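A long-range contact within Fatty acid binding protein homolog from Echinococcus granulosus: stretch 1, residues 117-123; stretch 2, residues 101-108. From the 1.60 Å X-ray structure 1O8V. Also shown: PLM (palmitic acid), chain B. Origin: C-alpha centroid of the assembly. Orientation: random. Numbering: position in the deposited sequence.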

ATOM      1  N   ALA A 117       2.229  -0.266  -7.761  1.00  8.32           N
ATOM      2  CA  ALA A 117       1.852   0.636  -6.671  1.00  8.23           C
ATOM      3  C   ALA A 117       2.784   1.817  -6.678  1.00  7.74           C
ATOM      4  O   ALA A 117       3.984   1.665  -6.395  1.00  9.20           O
ATOM      5  CB  ALA A 117       1.944  -0.064  -5.352  1.00  7.62           C
ATOM      6  N   THR A 118       2.261   2.987  -7.003  1.00  6.77           N
ATOM      7  CA  THR A 118       3.035   4.233  -6.942  1.00  7.24           C
ATOM      8  C   THR A 118       2.764   4.891  -5.599  1.00  6.51           C
ATOM      9  O   THR A 118       1.616   5.046  -5.230  1.00  7.70           O
ATOM     10  CB  THR A 118       2.590   5.157  -8.068  1.00  7.95           C
ATOM     11  OG1 THR A 118       2.838   4.524  -9.331  1.00 10.30           O
ATOM     12  CG2 THR A 118       3.391   6.463  -8.097  1.00  9.49           C
ATOM     13  N   VAL A 119       3.819   5.258  -4.895  1.00  6.33           N
ATOM     14  CA  VAL A 119       3.727   5.868  -3.579  1.00  6.50           C
ATOM     15  C   VAL A 119       4.393   7.230  -3.670  1.00  6.77           C
ATOM     16  O   VAL A 119       5.550   7.355  -4.115  1.00  6.96           O
ATOM     17  CB  VAL A 119       4.447   5.010  -2.514  1.00  5.79           C
ATOM     18  CG1 VAL A 119       4.291   5.590  -1.128  1.00  6.63           C
ATOM     19  CG2 VAL A 119       3.948   3.585  -2.574  1.00  7.66           C
ATOM     20  N   LYS A 120       3.665   8.251  -3.240  1.00  6.38           N
ATOM     21  CA  LYS A 120       4.122   9.626  -3.320  1.00  6.48           C
ATOM     22  C   LYS A 120       3.999  10.316  -1.974  1.00  6.14           C
ATOM     23  O   LYS A 120       2.960  10.208  -1.324  1.00  5.87           O
ATOM     24  CB  LYS A 120       3.319  10.391  -4.352  1.00  6.97           C
ATOM     25  CG  LYS A 120       3.577   9.916  -5.769  1.00 11.85           C
ATOM     26  CD  LYS A 120       2.918  10.826  -6.770  1.00 16.16           C
ATOM     27  CE  LYS A 120       1.440  10.666  -6.774  1.00 19.65           C
ATOM     28  NZ  LYS A 120       1.047   9.727  -7.838  1.00 22.87           N
ATOM     29  N   VAL A 121       5.036  11.038  -1.585  1.00  5.44           N
ATOM     30  CA  VAL A 121       5.017  11.917  -0.407  1.00  5.51           C
ATOM     31  C   VAL A 121       5.718  13.179  -0.856  1.00  6.06           C
ATOM     32  O   VAL A 121       6.876  13.110  -1.288  1.00  6.24           O
ATOM     33  CB  VAL A 121       5.767  11.287   0.824  1.00  4.93           C
ATOM     34  CG1 VAL A 121       5.762  12.250   2.016  1.00  5.71           C
ATOM     35  CG2 VAL A 121       5.139   9.985   1.224  1.00  7.50           C
ATOM     36  N   ASP A 122       5.031  14.307  -0.751  1.00  6.02           N
ATOM     37  CA  ASP A 122       5.537  15.537  -1.396  1.00  6.42           C
ATOM     38  C   ASP A 122       5.919  15.213  -2.852  1.00  6.81           C
ATOM     39  O   ASP A 122       5.118  14.634  -3.556  1.00  6.83           O
ATOM     40  CB  ASP A 122       6.720  16.091  -0.602  1.00  6.96           C
ATOM     41  CG  ASP A 122       6.414  16.309   0.863  1.00  8.40           C
ATOM     42  OD1 ASP A 122       5.269  16.707   1.210  1.00 10.77           O
ATOM     43  OD2 ASP A 122       7.274  16.131   1.731  1.00 11.05           O
ATOM     44  N   GLU A 123       7.135  15.574  -3.269  1.00  7.06           N
ATOM     45  CA  GLU A 123       7.637  15.304  -4.616  1.00  6.88           C
ATOM     46  C   GLU A 123       8.300  13.948  -4.813  1.00  7.20           C
ATOM     47  O   GLU A 123       8.708  13.599  -5.933  1.00  7.17           O
ATOM     48  CB  GLU A 123       8.619  16.407  -5.027  1.00  7.13           C
ATOM     49  CG  GLU A 123      10.056  16.198  -4.600  1.00  8.45           C
ATOM     50  CD  GLU A 123      10.361  16.458  -3.141  1.00 11.51           C
ATOM     51  OE1 GLU A 123       9.464  16.844  -2.373  1.00 11.37           O
ATOM     52  OE2 GLU A 123      11.554  16.304  -2.762  1.00 14.70           O
TER
HETATM   53  C1  PLM B1136       2.628  -1.003  -1.340  1.00 14.62           C
HETATM   54  O1  PLM B1136       3.590  -1.698  -1.852  1.00 12.89           O
HETATM   55  O2  PLM B1136       1.420  -1.526  -1.392  1.00 15.63           O
HETATM   56  C2  PLM B1136       2.947   0.359  -0.728  1.00 14.51           C
HETATM   57  C3  PLM B1136       2.466   0.495   0.708  1.00 16.42           C
HETATM   58  C4  PLM B1136       3.014   1.804   1.283  1.00 17.94           C
HETATM   59  C5  PLM B1136       2.463   2.047   2.683  1.00 16.39           C
HETATM   60  C6  PLM B1136       2.866   3.411   3.266  1.00 18.93           C
HETATM   61  C7  PLM B1136       4.363   3.632   3.498  1.00 19.95           C
HETATM   62  C8  PLM B1136       4.739   3.197   4.893  1.00 19.04           C
HETATM   63  C9  PLM B1136       6.230   3.223   5.182  1.00 17.18           C
HETATM   64  CA  PLM B1136       6.575   2.154   6.203  1.00 16.86           C
HETATM   65  CB  PLM B1136       7.672   1.221   5.762  1.00 17.93           C
HETATM   66  CC  PLM B1136       7.941   0.070   6.730  1.00 17.45           C
HETATM   67  CD  PLM B1136       8.312  -1.194   5.987  1.00 20.46           C
HETATM   68  CE  PLM B1136       7.189  -2.206   5.834  1.00 22.91           C
HETATM   69  CF  PLM B1136       7.631  -3.364   4.944  1.00 24.46           C
HETATM   70  CG  PLM B1136       6.558  -4.427   4.725  1.00 25.25           C
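Stretch 2 101-108: TKVTYIER

The most unusual feature of this contact is that its sheet carries a fatty acid on one face and a salt bridge on the other. R108 NH2 donates a hydrogen bond to O2 of the palmitic acid at 3.0 Å, with an N-H...O angle of 174°. The carboxylate lies at the edge of the guanidinium, near its plane. V119 CG2 also approaches the ligand, 3.8 Å from PLM C2.

From K102 on, stretch 2 is extended. Residues 103-108 form a strand that pairs with strand 117-121 and runs antiparallel to it. The N-to-C directions differ by 167°, and the axes come within 4.6 Å. The register places R108 against A117, E107 against T118, I106 against V119 and Y105 against K120. T104 lies nearest V121, with 5.0 Å between their CA atoms.

Two hydrogen-bonded pairs hold the backbones together. In the first, T118 N donates to E107 O and E107 N donates to T118 O, both at 2.8 Å. In the second, K120 N reaches Y105 O at 2.8 Å, and Y105 N reaches K120 O at 2.9 Å. Between them lies the non-hydrogen-bonded pair V119 and I106, whose CA atoms are 4.5 Å apart. CA-H...O contacts add to the pairing. The shortest runs from I106 CA to T118 O, at 3.2 Å.

The side chains alternate between faces. A117, V119 and V121 share the ligand face with R108, I106 and T104. V119 CG1 lies 3.7 Å from T104 CG2 and 4.4 Å from I106 CG1. V121 CG2 lies 3.6 Å from T104 OG1. A117 CB packs 4.1 Å from R108 CG.

T118, K120, Y105 and E107 occupy the other face. The end of K120 comes nearer to stretch 2, and its NZ forms a salt bridge with E107 OE2 at 2.7 Å. This link is diagonal, since E107 is paired with T118. Water 2 accepts a hydrogen bond from K120 NZ at 2.7 Å and donates one to Y105 O at 3.0 Å, so it ties the lysine to the neighbouring strand.

Past the paired strands, contact continues through side chains and solvent. K102 points toward stretch 1. Its NZ forms a second salt bridge, with D122 OD2 at 2.8 Å. Water 1 bridges the backbones here, donating to V103 O at 2.7 Å and accepting from D122 N at 2.8 Å. T101 makes no contact with stretch 1. The two stretches together bury 587 Å².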

ATOM      1  N   THR A 101       1.301  15.176   9.559  1.00 12.92           N
ATOM      2  CA  THR A 101       2.456  15.927   9.078  1.00 12.55           C
ATOM      3  C   THR A 101       2.566  15.812   7.561  1.00 11.28           C
ATOM      4  O   THR A 101       2.787  16.818   6.878  1.00 13.00           O
ATOM      5  CB  THR A 101       3.742  15.415   9.717  1.00 12.57           C
ATOM      6  OG1 THR A 101       3.715  15.680  11.137  1.00 16.37           O
ATOM      7  CG2 THR A 101       4.978  16.172   9.180  1.00 13.52           C
ATOM      8  N   LYS A 102       2.480  14.568   7.069  1.00 10.19           N
ATOM      9  CA  LYS A 102       2.526  14.244   5.652  1.00  9.34           C
ATOM     10  C   LYS A 102       1.288  13.491   5.231  1.00  8.66           C
ATOM     11  O   LYS A 102       0.760  12.693   5.998  1.00  8.41           O
ATOM     12  CB  LYS A 102       3.724  13.353   5.358  1.00  9.41           C
ATOM     13  CG  LYS A 102       5.074  13.948   5.656  1.00  9.54           C
ATOM     14  CD  LYS A 102       5.356  15.169   4.830  1.00 11.42           C
ATOM     15  CE  LYS A 102       6.769  15.680   5.059  1.00 12.89           C
ATOM     16  NZ  LYS A 102       6.999  16.984   4.361  1.00 12.17           N
ATOM     17  N   VAL A 103       0.883  13.690   3.983  1.00  8.65           N
ATOM     18  CA  VAL A 103      -0.109  12.829   3.359  1.00  8.56           C
ATOM     19  C   VAL A 103       0.654  11.955   2.372  1.00  7.95           C
ATOM     20  O   VAL A 103       1.413  12.455   1.543  1.00  9.11           O
ATOM     21  CB  VAL A 103      -1.226  13.614   2.647  1.00  9.20           C
ATOM     22  CG1 VAL A 103      -2.227  12.668   2.016  1.00 10.15           C
ATOM     23  CG2 VAL A 103      -1.936  14.535   3.594  1.00 10.58           C
ATOM     24  N   THR A 104       0.445  10.652   2.484  1.00  6.40           N
ATOM     25  CA  THR A 104       0.990   9.687   1.543  1.00  6.16           C
ATOM     26  C   THR A 104      -0.101   9.349   0.542  1.00  6.94           C
ATOM     27  O   THR A 104      -1.217   9.026   0.945  1.00  7.55           O
ATOM     28  CB  THR A 104       1.447   8.416   2.247  1.00  6.16           C
ATOM     29  OG1 THR A 104       2.440   8.722   3.238  1.00  6.20           O
ATOM     30  CG2 THR A 104       2.099   7.463   1.261  1.00  6.74           C
ATOM     31  N   TYR A 105       0.222   9.418  -0.746  1.00  6.58           N
ATOM     32  CA  TYR A 105      -0.697   9.083  -1.820  1.00  6.91           C
ATOM     33  C   TYR A 105      -0.194   7.817  -2.493  1.00  6.77           C
ATOM     34  O   TYR A 105       0.892   7.788  -3.063  1.00  8.70           O
ATOM     35  CB  TYR A 105      -0.802  10.216  -2.840  1.00  6.74           C
ATOM     36  CG  TYR A 105      -1.326  11.506  -2.284  1.00  7.88           C
ATOM     37  CD1 TYR A 105      -2.683  11.727  -2.138  1.00  7.31           C
ATOM     38  CD2 TYR A 105      -0.461  12.518  -1.911  1.00  8.75           C
ATOM     39  CE1 TYR A 105      -3.153  12.921  -1.641  1.00  8.04           C
ATOM     40  CE2 TYR A 105      -0.929  13.731  -1.421  1.00  9.87           C
ATOM     41  CZ  TYR A 105      -2.272  13.923  -1.276  1.00  9.61           C
ATOM     42  OH  TYR A 105      -2.706  15.120  -0.777  1.00 13.18           O
ATOM     43  N   ILE A 106      -1.005   6.779  -2.436  1.00  6.15           N
ATOM     44  CA  ILE A 106      -0.711   5.503  -3.073  1.00  5.82           C
ATOM     45  C   ILE A 106      -1.701   5.338  -4.228  1.00  6.64           C
ATOM     46  O   ILE A 106      -2.887   5.612  -4.091  1.00  7.92           O
ATOM     47  CB  ILE A 106      -0.855   4.326  -2.067  1.00  6.66           C
ATOM     48  CG1 ILE A 106      -0.031   4.596  -0.812  1.00  6.94           C
ATOM     49  CG2 ILE A 106      -0.469   3.024  -2.723  1.00  7.53           C
ATOM     50  CD1 ILE A 106      -0.391   3.686   0.353  1.00  8.97           C
ATOM     51  N   GLU A 107      -1.202   4.910  -5.386  1.00  6.35           N
ATOM     52  CA  GLU A 107      -2.052   4.575  -6.529  1.00  7.35           C
ATOM     53  C   GLU A 107      -1.689   3.161  -6.926  1.00  7.87           C
ATOM     54  O   GLU A 107      -0.514   2.880  -7.128  1.00  8.82           O
ATOM     55  CB  GLU A 107      -1.816   5.526  -7.716  1.00  8.46           C
ATOM     56  CG  GLU A 107      -2.085   7.014  -7.475  1.00 12.36           C
ATOM     57  CD  GLU A 107      -1.404   7.954  -8.499  1.00 15.35           C
ATOM     58  OE1 GLU A 107      -0.744   7.484  -9.457  1.00 17.14           O
ATOM     59  OE2 GLU A 107      -1.514   9.209  -8.345  1.00 18.55           O
ATOM     60  N   ARG A 108      -2.671   2.285  -7.047  1.00  7.78           N
ATOM     61  CA  ARG A 108      -2.434   0.934  -7.533  1.00  7.96           C
ATOM     62  C   ARG A 108      -3.134   0.757  -8.863  1.00  8.82           C
ATOM     63  O   ARG A 108      -4.294   1.110  -8.989  1.00  8.37           O
ATOM     64  CB  ARG A 108      -2.944  -0.099  -6.534  1.00  8.29           C
ATOM     65  CG  ARG A 108      -2.163  -0.073  -5.201  1.00  7.48           C
ATOM     66  CD  ARG A 108      -2.641  -1.048  -4.156  1.00  7.54           C
ATOM     67  NE  ARG A 108      -1.790  -0.966  -2.974  1.00  7.70           N
ATOM     68  CZ  ARG A 108      -2.089  -0.296  -1.882  1.00  8.32           C
ATOM     69  NH1 ARG A 108      -3.215   0.373  -1.767  1.00  8.67           N
ATOM     70  NH2 ARG A 108      -1.204  -0.239  -0.908  1.00  9.56           N
TER
HETATM   71  O   HOH W   1       2.270  14.380  -0.137  1.00  8.71           O
HETATM   72  O   HOH W   2       0.627   7.789  -6.009  1.00 18.50           O
HETATM   73  O   HOH W   3       0.872   2.962 -10.204  1.00  9.59           O